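Local coordinates for protein anaphase-promoting complex subunit cut9 (PDB 2XPI) that serves as a subunit of the anaphase-promoting complex, the E3 ubiquitin ligase that controls mitotic progression, pairing with itself and binding hcn1 through its tetratricopeptide repeats, at residues G107-V110 with L111-T114; A120-L123 with A124-Y127; L477-E480 with L481-A485; D490-T493 with A494-H497. All coordinates share one frame; numbering follows the deposited sequence.

Interaction 1: residues G107-V110 with L111-T114; sequences GEKV and LDIT
With chi1 at 64°, Thr114 sets OG1 between its own backbone N and carbonyl carbon, and from there the hydroxyl reaches back one turn of helix to lie 2.6 Å from Val110 O. Val110 turns CG1 anti to its N (chi1 -158°), which brings this methyl alongside the Thr114 side chain: Val110 CG1 and Thr114 CG2 meet at 4.0 Å, the two groups pointing the same way. Val110 O accepts the backbone amide of Thr114 in a hydrogen bond, with 2.9 Å from N to O, while Thr114 OG1 is also within hydrogen-bonding reach of Asp119 OD2 at the start of helix 117-129. Earlier along the turn, Leu111 N bonds to Gly107 O, Asp112 N to Glu108 O and Ile113 N to Lys109 O. Asp112 folds its carboxylate back along the helix until OD2 is 4.3 Å from Lys109 NZ, too far for a salt bridge, though the opposite charges probably still attract; the ammonium forms one with Asp306 of the second subunit. An alanine at Asp112 takes away a carboxylate near the Lys109 ammonium, which would probably be left to rely more on Asp306 for its counter-charge. The helix closes the first tetratricopeptide repeat, within the repeats that mediate homodimerization: Val110 and Thr114 face helix 83-96, while Leu111 packs on Ala120 and Leu123 of helix 117-129, where Glu108 OE2 also bonds Tyr127 OH.

Interaction 2: residues A120-L123 with A124-Y127; sequences AFWL and AQVY
Gln125 CG lies over one face of the Phe121 ring, 4.2 Å from its centroid and 27° off the ring normal, a CH-pi contact between side chains one helical turn apart. The same methylene touches a second ring, with Gln125 CG 3.9 Å from Trp122 CE3 on an oblique approach. The two aromatics also pack on each other. Phe121 takes its ring anti to the backbone N (chi1 168°), whereas Trp122 takes its indole beside N (chi1 -76°), and the rings converge with Phe121 CE2 over the centre of the indole, 3.5 Å above its plane. Trp122 CD1 in turn sits at the edge of the phenyl ring. Elsewhere on the helix Leu123 meets Tyr127 with both methyls: Leu123 CD2 is 3.7 Å from Tyr127 CZ, and CD1 is about as near to the phenol oxygen, which bonds Glu108 of helix 100-114. Leu123 O covers part of one face of the tyrosine ring and accepts the Tyr127 amide. Backbone bonds from Ala124 N to Ala120 O and from Gln125 N to Phe121 O set the spacing, and a weak one joins Val126 N to Trp122 O. Farther out, Trp122 NE1 bonds Ile53 O and its ring meets His92 edge-to-face. Helix 117-129 of the second repeat is thus enclosed, with Leu123 on Leu139 of helix 133-142, Phe121 on Leu155 of helix 150-162, and Val126 on Ala103 of helix 100-114.

Interaction 3: residues L477-E480 with L481-A485; sequences LLNE and LGVVA
Leu477 and Leu481 are joined by a backbone bond, with Leu481 N 2.9 Å from Leu477 O and the N-H aimed well at its acceptor. Val483 N reaches Asn479 O just as regularly, at 3.0 Å. Between them the Gly482 amide divides weakly between two carbonyls, Leu478 O and Asn479 O, and the bond from Val484 N to Glu480 O is also weak. Apolar contacts follow the flank of the helix: Leu481 CD1 lies 4.2 Å from Leu477 CG and almost as close to Leu478 CD2. Leu481 CG stands anti to the carbonyl carbon (chi1 -80°), which sends the isobutyl group back over Leu477 O. On another flank Val483 CG2 rests 3.5 Å from Asn479 O and beside the Asn479 amide. Gly482 occupies the small-residue place of the first helix of a tetratricopeptide repeat, where the second helix comes close. The charged group is Glu480, bent at chi2, whose OE1 bonds a polar side chain in the chain of another protein. A carboxylate buried beside Leu445, Met449 and Met452 of helix 442-454, yet paired with that partner, is consistent with this repeat's part in binding hcn1.

Interaction 4: residues D490-T493 with A494-H497; sequences DMQT and AINH
Ala494 N points almost straight at Asp490 O, 3.0 Å away with an N-H...O angle of 174°, and so closes the first turn of helix 491-507. Asp490 stands at the N-cap, and its carboxylate holds the same turn a second time: OD2 accepts Thr493 N at 3.3 Å, and OD1 accepts the Thr493 hydroxyl, both donors coming from above the carboxylate plane. Chi1 of -59° puts Thr493 OG1 beside its own N, so that hydroxyl and amide face the cap together. The next turn continues with Ile495 N on Met491 O, Asn496 N on Gln492 O and His497 N on Thr493 O. In tetratricopeptide repeat terms this is the start of the second helix of repeat 12, and Ala494 is the small residue that lies against the first helix. On the outer side Asn496 leans over Gln492, its CG 3.3 Å from Gln492 O, and the two side-chain amides cross at 77° rather than stacking. A glycine in place of Asn496 would remove the amide packed beside Gln492, and the glutamine side chain would probably be freer to turn. Thr493 spends its methyl on the imidazole, with CG2 3.6 Å from His497 CE1, the side chains running the same way. Met491 packs on Phe486 of helix 475-487, and Ile495 on Leu522, Ala525 and Tyr526 of helix 516-528.

Each of the four contacts joins residues about one turn apart on a single helix, so none closes a long loop; they follow in series, without nesting or crossing. From the N terminus, interactions 1 and 2, their centres about 11 Å apart, lie on consecutive helices whose touching side chains join the first repeat to the second; both also touch the second subunit. Some 350 residues later, interactions 3 and 4 lie on the two helices of repeat 12, about 9 Å apart between centres. Ala485 O and Asp490 N, 2.9 Å apart, probably bond across the short turn between them, and Gly482 O lies against Ala494 CB. The two pairs stand on opposite sides of the chain's centre, consistent with homodimerization through repeats 1-7 and hcn1 binding through later ones.

Interaction 1: residues G107-V110 with L111-T114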
ATOM      1  N   GLY A 107     -15.057 -15.563  -2.378  1.00 41.67           N
ATOM      2  CA  GLY A 107     -15.691 -14.980  -1.208  1.00 41.03           C
ATOM      3  C   GLY A 107     -17.020 -14.324  -1.527  1.00 42.58           C
ATOM      4  O   GLY A 107     -17.952 -14.384  -0.739  1.00 43.20           O
ATOM      5  N   GLU A 108     -17.102 -13.687  -2.687  1.00 44.30           N
ATOM      6  CA  GLU A 108     -18.352 -13.106  -3.139  1.00 48.18           C
ATOM      7  C   GLU A 108     -19.416 -14.191  -3.429  1.00 50.54           C
ATOM      8  O   GLU A 108     -20.597 -13.998  -3.132  1.00 53.32           O
ATOM      9  CB  GLU A 108     -18.113 -12.175  -4.343  1.00 50.08           C
ATOM     10  CG  GLU A 108     -17.322 -10.891  -3.997  1.00 54.33           C
ATOM     11  CD  GLU A 108     -16.578 -10.265  -5.199  1.00 58.50           C
ATOM     12  OE1 GLU A 108     -16.731 -10.786  -6.343  1.00 62.12           O
ATOM     13  OE2 GLU A 108     -15.837  -9.259  -4.997  1.00 55.44           O
ATOM     14  N   LYS A 109     -19.010 -15.335  -3.971  1.00 49.61           N
ATOM     15  CA  LYS A 109     -19.980 -16.413  -4.247  1.00 50.36           C
ATOM     16  C   LYS A 109     -20.543 -17.119  -3.006  1.00 51.91           C
ATOM     17  O   LYS A 109     -21.727 -17.457  -2.982  1.00 55.55           O
ATOM     18  CB  LYS A 109     -19.427 -17.441  -5.231  1.00 49.07           C
ATOM     19  CG  LYS A 109     -19.753 -17.113  -6.671  1.00 52.68           C
ATOM     20  CD  LYS A 109     -18.549 -16.586  -7.419  1.00 54.91           C
ATOM     21  CE  LYS A 109     -18.940 -15.434  -8.336  1.00 59.04           C
ATOM     22  NZ  LYS A 109     -19.436 -14.233  -7.565  1.00 61.85           N
ATOM     23  N   VAL A 110     -19.711 -17.335  -1.983  1.00 48.79           N
ATOM     24  CA  VAL A 110     -20.162 -17.955  -0.731  1.00 47.67           C
ATOM     25  C   VAL A 110     -21.076 -17.044   0.075  1.00 49.48           C
ATOM     26  O   VAL A 110     -21.983 -17.512   0.785  1.00 51.35           O
ATOM     27  CB  VAL A 110     -19.002 -18.266   0.209  1.00 47.93           C
ATOM     28  CG1 VAL A 110     -19.427 -19.334   1.174  1.00 48.26           C
ATOM     29  CG2 VAL A 110     -17.770 -18.692  -0.561  1.00 50.21           C
ATOM     30  N   LEU A 111     -20.805 -15.744   0.008  1.00 48.52           N
ATOM     31  CA  LEU A 111     -21.615 -14.775   0.736  1.00 50.52           C
ATOM     32  C   LEU A 111     -22.971 -14.665   0.044  1.00 55.91           C
ATOM     33  O   LEU A 111     -24.011 -14.638   0.708  1.00 56.97           O
ATOM     34  CB  LEU A 111     -20.917 -13.408   0.852  1.00 46.17           C
ATOM     35  CG  LEU A 111     -21.702 -12.340   1.625  1.00 45.91           C
ATOM     36  CD1 LEU A 111     -22.062 -12.819   3.034  1.00 46.43           C
ATOM     37  CD2 LEU A 111     -20.969 -11.007   1.690  1.00 43.57           C
ATOM     38  N   ASP A 112     -22.959 -14.636  -1.291  1.00 58.21           N
ATOM     39  CA  ASP A 112     -24.210 -14.646  -2.062  1.00 59.73           C
ATOM     40  C   ASP A 112     -25.077 -15.847  -1.686  1.00 57.99           C
ATOM     41  O   ASP A 112     -26.277 -15.705  -1.485  1.00 60.24           O
ATOM     42  CB  ASP A 112     -23.949 -14.606  -3.577  1.00 61.77           C
ATOM     43  CG  ASP A 112     -23.429 -13.240  -4.053  1.00 65.42           C
ATOM     44  OD1 ASP A 112     -23.693 -12.214  -3.375  1.00 66.05           O
ATOM     45  OD2 ASP A 112     -22.753 -13.188  -5.110  1.00 66.67           O
ATOM     46  N   ILE A 113     -24.465 -17.022  -1.564  1.00 54.33           N
ATOM     47  CA  ILE A 113     -25.199 -18.227  -1.193  1.00 54.84           C
ATOM     48  C   ILE A 113     -25.737 -18.218   0.246  1.00 57.23           C
ATOM     49  O   ILE A 113     -26.914 -18.457   0.481  1.00 60.83           O
ATOM     50  CB  ILE A 113     -24.322 -19.473  -1.378  1.00 53.17           C
ATOM     51  CG1 ILE A 113     -24.139 -19.790  -2.864  1.00 51.91           C
ATOM     52  CG2 ILE A 113     -24.924 -20.669  -0.659  1.00 54.18           C
ATOM     53  CD1 ILE A 113     -23.084 -20.841  -3.115  1.00 49.43           C
ATOM     54  N   THR A 114     -24.865 -17.913   1.201  1.00 55.97           N
ATOM     55  CA  THR A 114     -25.107 -18.173   2.618  1.00 54.93           C
ATOM     56  C   THR A 114     -25.666 -16.984   3.421  1.00 56.71           C
ATOM     57  O   THR A 114     -26.480 -17.158   4.342  1.00 58.50           O
ATOM     58  CB  THR A 114     -23.784 -18.617   3.276  1.00 51.49           C
ATOM     59  OG1 THR A 114     -22.841 -17.541   3.211  1.00 46.24           O
ATOM     60  CG2 THR A 114     -23.206 -19.796   2.525  1.00 52.71           C
TER

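Interaction 2: residues A120-L123 with A124-Y127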
ATOM      1  N   ALA A 120     -19.240 -12.615   5.249  1.00 45.28           N
ATOM      2  CA  ALA A 120     -19.091 -11.180   5.046  1.00 44.60           C
ATOM      3  C   ALA A 120     -17.777 -10.697   5.647  1.00 45.70           C
ATOM      4  O   ALA A 120     -17.073  -9.880   5.052  1.00 49.94           O
ATOM      5  CB  ALA A 120     -20.243 -10.441   5.684  1.00 44.90           C
ATOM      6  N   PHE A 121     -17.449 -11.185   6.836  1.00 42.21           N
ATOM      7  CA  PHE A 121     -16.190 -10.820   7.458  1.00 41.76           C
ATOM      8  C   PHE A 121     -14.998 -11.157   6.564  1.00 42.49           C
ATOM      9  O   PHE A 121     -14.149 -10.312   6.276  1.00 40.35           O
ATOM     10  CB  PHE A 121     -16.010 -11.546   8.789  1.00 41.36           C
ATOM     11  CG  PHE A 121     -14.626 -11.426   9.343  1.00 38.33           C
ATOM     12  CD1 PHE A 121     -14.212 -10.252   9.967  1.00 37.73           C
ATOM     13  CD2 PHE A 121     -13.721 -12.468   9.216  1.00 38.25           C
ATOM     14  CE1 PHE A 121     -12.913 -10.124  10.477  1.00 37.18           C
ATOM     15  CE2 PHE A 121     -12.410 -12.351   9.721  1.00 37.73           C
ATOM     16  CZ  PHE A 121     -12.010 -11.171  10.348  1.00 36.17           C
ATOM     17  N   TRP A 122     -14.934 -12.411   6.141  1.00 43.38           N
ATOM     18  CA  TRP A 122     -13.782 -12.894   5.398  1.00 42.01           C
ATOM     19  C   TRP A 122     -13.670 -12.230   4.035  1.00 41.86           C
ATOM     20  O   TRP A 122     -12.555 -12.003   3.539  1.00 41.03           O
ATOM     21  CB  TRP A 122     -13.814 -14.418   5.295  1.00 39.31           C
ATOM     22  CG  TRP A 122     -13.420 -15.075   6.588  1.00 35.82           C
ATOM     23  CD1 TRP A 122     -14.215 -15.835   7.415  1.00 34.44           C
ATOM     24  CD2 TRP A 122     -12.144 -14.988   7.226  1.00 34.36           C
ATOM     25  NE1 TRP A 122     -13.494 -16.246   8.507  1.00 33.90           N
ATOM     26  CE2 TRP A 122     -12.219 -15.739   8.416  1.00 34.19           C
ATOM     27  CE3 TRP A 122     -10.937 -14.350   6.904  1.00 36.49           C
ATOM     28  CZ2 TRP A 122     -11.127 -15.877   9.287  1.00 34.07           C
ATOM     29  CZ3 TRP A 122      -9.848 -14.488   7.780  1.00 35.47           C
ATOM     30  CH2 TRP A 122      -9.958 -15.244   8.952  1.00 33.98           C
ATOM     31  N   LEU A 123     -14.820 -11.894   3.449  1.00 39.95           N
ATOM     32  CA  LEU A 123     -14.843 -11.177   2.178  1.00 39.40           C
ATOM     33  C   LEU A 123     -14.307  -9.771   2.412  1.00 42.36           C
ATOM     34  O   LEU A 123     -13.469  -9.269   1.655  1.00 42.95           O
ATOM     35  CB  LEU A 123     -16.262 -11.098   1.634  1.00 37.86           C
ATOM     36  CG  LEU A 123     -16.449 -10.996   0.119  1.00 39.69           C
ATOM     37  CD1 LEU A 123     -17.621 -10.085  -0.248  1.00 39.83           C
ATOM     38  CD2 LEU A 123     -15.185 -10.577  -0.615  1.00 40.06           C
ATOM     39  N   ALA A 124     -14.807  -9.137   3.471  1.00 43.26           N
ATOM     40  CA  ALA A 124     -14.321  -7.831   3.902  1.00 41.79           C
ATOM     41  C   ALA A 124     -12.799  -7.827   4.094  1.00 39.74           C
ATOM     42  O   ALA A 124     -12.130  -6.860   3.720  1.00 41.38           O
ATOM     43  CB  ALA A 124     -15.027  -7.411   5.181  1.00 42.29           C
ATOM     44  N   GLN A 125     -12.263  -8.908   4.664  1.00 37.45           N
ATOM     45  CA  GLN A 125     -10.824  -9.061   4.882  1.00 40.20           C
ATOM     46  C   GLN A 125     -10.042  -8.905   3.600  1.00 42.48           C
ATOM     47  O   GLN A 125      -9.008  -8.220   3.556  1.00 43.08           O
ATOM     48  CB  GLN A 125     -10.519 -10.445   5.426  1.00 44.58           C
ATOM     49  CG  GLN A 125     -10.402 -10.514   6.920  1.00 49.80           C
ATOM     50  CD  GLN A 125      -9.113  -9.916   7.389  1.00 54.41           C
ATOM     51  OE1 GLN A 125      -8.185 -10.628   7.767  1.00 56.63           O
ATOM     52  NE2 GLN A 125      -9.031  -8.599   7.342  1.00 55.84           N
ATOM     53  N   VAL A 126     -10.540  -9.558   2.554  1.00 41.80           N
ATOM     54  CA  VAL A 126      -9.892  -9.521   1.256  1.00 42.14           C
ATOM     55  C   VAL A 126      -9.809  -8.068   0.790  1.00 44.21           C
ATOM     56  O   VAL A 126      -8.745  -7.588   0.371  1.00 48.27           O
ATOM     57  CB  VAL A 126     -10.639 -10.432   0.216  1.00 36.90           C
ATOM     58  CG1 VAL A 126      -9.995 -10.344  -1.146  1.00 37.06           C
ATOM     59  CG2 VAL A 126     -10.689 -11.893   0.695  1.00 34.33           C
ATOM     60  N   TYR A 127     -10.916  -7.348   0.882  1.00 42.39           N
ATOM     61  CA  TYR A 127     -10.917  -5.955   0.454  1.00 45.12           C
ATOM     62  C   TYR A 127      -9.894  -5.131   1.219  1.00 48.73           C
ATOM     63  O   TYR A 127      -9.290  -4.229   0.658  1.00 50.38           O
ATOM     64  CB  TYR A 127     -12.300  -5.323   0.617  1.00 44.69           C
ATOM     65  CG  TYR A 127     -13.369  -5.933  -0.254  1.00 42.31           C
ATOM     66  CD1 TYR A 127     -13.030  -6.725  -1.351  1.00 43.96           C
ATOM     67  CD2 TYR A 127     -14.710  -5.722   0.016  1.00 40.00           C
ATOM     68  CE1 TYR A 127     -14.007  -7.299  -2.156  1.00 42.66           C
ATOM     69  CE2 TYR A 127     -15.689  -6.283  -0.773  1.00 41.80           C
ATOM     70  CZ  TYR A 127     -15.331  -7.073  -1.860  1.00 43.38           C
ATOM     71  OH  TYR A 127     -16.302  -7.617  -2.662  1.00 46.16           O
TER

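Interaction 3: residues L477-E480 with L481-A485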
ATOM      1  N   LEU A 477      27.964  12.322  35.549  1.00 42.88           N
ATOM      2  CA  LEU A 477      27.094  12.904  36.541  1.00 44.47           C
ATOM      3  C   LEU A 477      27.896  13.310  37.754  1.00 49.23           C
ATOM      4  O   LEU A 477      27.633  14.351  38.354  1.00 50.70           O
ATOM      5  CB  LEU A 477      26.055  11.869  36.955  1.00 46.17           C
ATOM      6  CG  LEU A 477      25.178  12.190  38.158  1.00 47.54           C
ATOM      7  CD1 LEU A 477      24.263  13.359  37.868  1.00 45.15           C
ATOM      8  CD2 LEU A 477      24.378  10.962  38.500  1.00 50.61           C
ATOM      9  N   LEU A 478      28.871  12.479  38.128  1.00 51.27           N
ATOM     10  CA  LEU A 478      29.738  12.788  39.267  1.00 50.06           C
ATOM     11  C   LEU A 478      30.622  13.973  38.934  1.00 46.59           C
ATOM     12  O   LEU A 478      30.885  14.823  39.773  1.00 46.83           O
ATOM     13  CB  LEU A 478      30.574  11.576  39.675  1.00 50.90           C
ATOM     14  CG  LEU A 478      29.759  10.385  40.195  1.00 51.49           C
ATOM     15  CD1 LEU A 478      30.649   9.179  40.402  1.00 51.35           C
ATOM     16  CD2 LEU A 478      29.023  10.737  41.480  1.00 51.95           C
ATOM     17  N   ASN A 479      31.076  14.041  37.694  1.00 44.68           N
ATOM     18  CA  ASN A 479      31.770  15.234  37.261  1.00 45.30           C
ATOM     19  C   ASN A 479      30.895  16.475  37.415  1.00 45.60           C
ATOM     20  O   ASN A 479      31.324  17.467  37.963  1.00 46.06           O
ATOM     21  CB  ASN A 479      32.280  15.115  35.823  1.00 44.41           C
ATOM     22  CG  ASN A 479      32.993  16.374  35.369  1.00 45.81           C
ATOM     23  OD1 ASN A 479      32.368  17.313  34.886  1.00 48.24           O
ATOM     24  ND2 ASN A 479      34.296  16.416  35.563  1.00 45.50           N
ATOM     25  N   GLU A 480      29.657  16.413  36.944  1.00 46.69           N
ATOM     26  CA  GLU A 480      28.773  17.571  37.018  1.00 46.13           C
ATOM     27  C   GLU A 480      28.423  17.966  38.460  1.00 45.28           C
ATOM     28  O   GLU A 480      28.347  19.145  38.785  1.00 46.99           O
ATOM     29  CB  GLU A 480      27.512  17.349  36.181  1.00 46.81           C
ATOM     30  CG  GLU A 480      27.795  16.977  34.740  1.00 50.20           C
ATOM     31  CD  GLU A 480      28.668  17.998  34.016  1.00 55.68           C
ATOM     32  OE1 GLU A 480      28.397  19.209  34.149  1.00 57.39           O
ATOM     33  OE2 GLU A 480      29.627  17.595  33.308  1.00 56.99           O
ATOM     34  N   LEU A 481      28.198  16.992  39.326  1.00 43.92           N
ATOM     35  CA  LEU A 481      27.975  17.295  40.731  1.00 45.82           C
ATOM     36  C   LEU A 481      29.216  17.959  41.338  1.00 48.10           C
ATOM     37  O   LEU A 481      29.114  18.763  42.269  1.00 47.51           O
ATOM     38  CB  LEU A 481      27.656  16.018  41.497  1.00 46.05           C
ATOM     39  CG  LEU A 481      26.223  15.527  41.389  1.00 45.82           C
ATOM     40  CD1 LEU A 481      26.141  14.060  41.802  1.00 46.30           C
ATOM     41  CD2 LEU A 481      25.323  16.417  42.240  1.00 45.54           C
ATOM     42  N   GLY A 482      30.384  17.619  40.793  1.00 49.09           N
ATOM     43  CA  GLY A 482      31.647  18.133  41.289  1.00 51.20           C
ATOM     44  C   GLY A 482      31.895  19.563  40.859  1.00 51.23           C
ATOM     45  O   GLY A 482      32.435  20.355  41.618  1.00 53.32           O
ATOM     46  N   VAL A 483      31.499  19.894  39.636  1.00 48.97           N
ATOM     47  CA  VAL A 483      31.597  21.259  39.144  1.00 50.27           C
ATOM     48  C   VAL A 483      30.662  22.194  39.919  1.00 55.96           C
ATOM     49  O   VAL A 483      30.861  23.406  39.966  1.00 58.40           O
ATOM     50  CB  VAL A 483      31.277  21.329  37.645  1.00 44.82           C
ATOM     51  CG1 VAL A 483      31.146  22.775  37.195  1.00 43.94           C
ATOM     52  CG2 VAL A 483      32.365  20.628  36.860  1.00 43.62           C
ATOM     53  N   VAL A 484      29.650  21.610  40.543  1.00 57.05           N
ATOM     54  CA  VAL A 484      28.666  22.370  41.288  1.00 58.72           C
ATOM     55  C   VAL A 484      29.191  22.614  42.692  1.00 60.00           C
ATOM     56  O   VAL A 484      29.117  23.723  43.199  1.00 64.68           O
ATOM     57  CB  VAL A 484      27.280  21.640  41.283  1.00 58.56           C
ATOM     58  CG1 VAL A 484      26.505  21.863  42.561  1.00 58.10           C
ATOM     59  CG2 VAL A 484      26.474  22.069  40.078  1.00 57.73           C
ATOM     60  N   ALA A 485      29.747  21.586  43.315  1.00 57.14           N
ATOM     61  CA  ALA A 485      30.333  21.759  44.635  1.00 56.41           C
ATOM     62  C   ALA A 485      31.486  22.746  44.556  1.00 57.15           C
ATOM     63  O   ALA A 485      31.709  23.508  45.467  1.00 61.12           O
ATOM     64  CB  ALA A 485      30.811  20.438  45.173  1.00 57.16           C
TER

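Interaction 4: residues D490-T493 with A494-H497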
ATOM      1  N   ASP A 490      32.775  24.301  48.022  1.00 70.75           N
ATOM      2  CA  ASP A 490      32.984  23.055  48.731  1.00 72.66           C
ATOM      3  C   ASP A 490      34.027  22.229  48.003  1.00 70.57           C
ATOM      4  O   ASP A 490      33.706  21.234  47.341  1.00 70.71           O
ATOM      5  CB  ASP A 490      31.673  22.285  48.823  1.00 76.82           C
ATOM      6  CG  ASP A 490      31.747  21.132  49.806  1.00 82.22           C
ATOM      7  OD1 ASP A 490      30.706  20.462  50.006  1.00 82.92           O
ATOM      8  OD2 ASP A 490      32.843  20.904  50.380  1.00 84.55           O
ATOM      9  N   MET A 491      35.279  22.653  48.113  1.00 67.59           N
ATOM     10  CA  MET A 491      36.347  21.998  47.394  1.00 63.58           C
ATOM     11  C   MET A 491      36.457  20.532  47.791  1.00 64.66           C
ATOM     12  O   MET A 491      36.665  19.659  46.941  1.00 62.19           O
ATOM     13  CB  MET A 491      37.656  22.743  47.609  1.00 62.29           C
ATOM     14  CG  MET A 491      37.605  24.143  47.045  1.00 60.79           C
ATOM     15  SD  MET A 491      36.984  24.089  45.357  1.00 67.83           S
ATOM     16  CE  MET A 491      36.453  25.786  45.091  1.00 54.00           C
ATOM     17  N   GLN A 492      36.297  20.257  49.079  1.00 67.92           N
ATOM     18  CA  GLN A 492      36.428  18.893  49.564  1.00 70.46           C
ATOM     19  C   GLN A 492      35.466  17.961  48.842  1.00 67.19           C
ATOM     20  O   GLN A 492      35.886  16.946  48.271  1.00 68.31           O
ATOM     21  CB  GLN A 492      36.223  18.816  51.071  1.00 76.95           C
ATOM     22  CG  GLN A 492      36.282  17.397  51.606  1.00 83.44           C
ATOM     23  CD  GLN A 492      37.601  16.694  51.301  1.00 88.34           C
ATOM     24  OE1 GLN A 492      38.438  17.201  50.548  1.00 87.96           O
ATOM     25  NE2 GLN A 492      37.794  15.516  51.894  1.00 91.89           N
ATOM     26  N   THR A 493      34.184  18.311  48.858  1.00 62.31           N
ATOM     27  CA  THR A 493      33.168  17.545  48.136  1.00 58.84           C
ATOM     28  C   THR A 493      33.478  17.450  46.626  1.00 55.67           C
ATOM     29  O   THR A 493      33.459  16.362  46.042  1.00 53.71           O
ATOM     30  CB  THR A 493      31.758  18.116  48.382  1.00 58.55           C
ATOM     31  OG1 THR A 493      31.476  18.080  49.791  1.00 62.47           O
ATOM     32  CG2 THR A 493      30.694  17.316  47.618  1.00 53.56           C
ATOM     33  N   ALA A 494      33.789  18.582  45.999  1.00 53.84           N
ATOM     34  CA  ALA A 494      34.256  18.555  44.615  1.00 50.53           C
ATOM     35  C   ALA A 494      35.347  17.504  44.385  1.00 53.04           C
ATOM     36  O   ALA A 494      35.262  16.742  43.443  1.00 54.16           O
ATOM     37  CB  ALA A 494      34.729  19.928  44.165  1.00 47.99           C
ATOM     38  N   ILE A 495      36.371  17.456  45.237  1.00 55.00           N
ATOM     39  CA  ILE A 495      37.457  16.492  45.050  1.00 52.74           C
ATOM     40  C   ILE A 495      36.935  15.065  45.136  1.00 54.26           C
ATOM     41  O   ILE A 495      37.323  14.202  44.342  1.00 52.75           O
ATOM     42  CB  ILE A 495      38.575  16.689  46.091  1.00 52.43           C
ATOM     43  CG1 ILE A 495      39.520  17.803  45.644  1.00 51.57           C
ATOM     44  CG2 ILE A 495      39.346  15.393  46.322  1.00 50.02           C
ATOM     45  CD1 ILE A 495      40.161  18.538  46.797  1.00 52.27           C
ATOM     46  N   ASN A 496      36.047  14.818  46.096  1.00 57.63           N
ATOM     47  CA  ASN A 496      35.482  13.483  46.266  1.00 60.82           C
ATOM     48  C   ASN A 496      34.703  13.051  45.028  1.00 60.85           C
ATOM     49  O   ASN A 496      34.816  11.916  44.563  1.00 61.81           O
ATOM     50  CB  ASN A 496      34.591  13.422  47.510  1.00 62.56           C
ATOM     51  CG  ASN A 496      35.345  13.771  48.790  1.00 67.83           C
ATOM     52  OD1 ASN A 496      34.750  14.256  49.751  1.00 71.47           O
ATOM     53  ND2 ASN A 496      36.658  13.524  48.809  1.00 68.80           N
ATOM     54  N   HIS A 497      33.916  13.973  44.487  1.00 58.67           N
ATOM     55  CA  HIS A 497      33.138  13.684  43.301  1.00 54.27           C
ATOM     56  C   HIS A 497      34.021  13.429  42.090  1.00 52.71           C
ATOM     57  O   HIS A 497      33.857  12.417  41.413  1.00 54.63           O
ATOM     58  CB  HIS A 497      32.125  14.792  43.041  1.00 53.26           C
ATOM     59  CG  HIS A 497      30.895  14.673  43.880  1.00 55.90           C
ATOM     60  ND1 HIS A 497      30.198  15.767  44.347  1.00 57.35           N
ATOM     61  CD2 HIS A 497      30.235  13.582  44.340  1.00 56.93           C
ATOM     62  CE1 HIS A 497      29.159  15.355  45.053  1.00 57.45           C
ATOM     63  NE2 HIS A 497      29.156  14.034  45.061  1.00 57.16           N
TER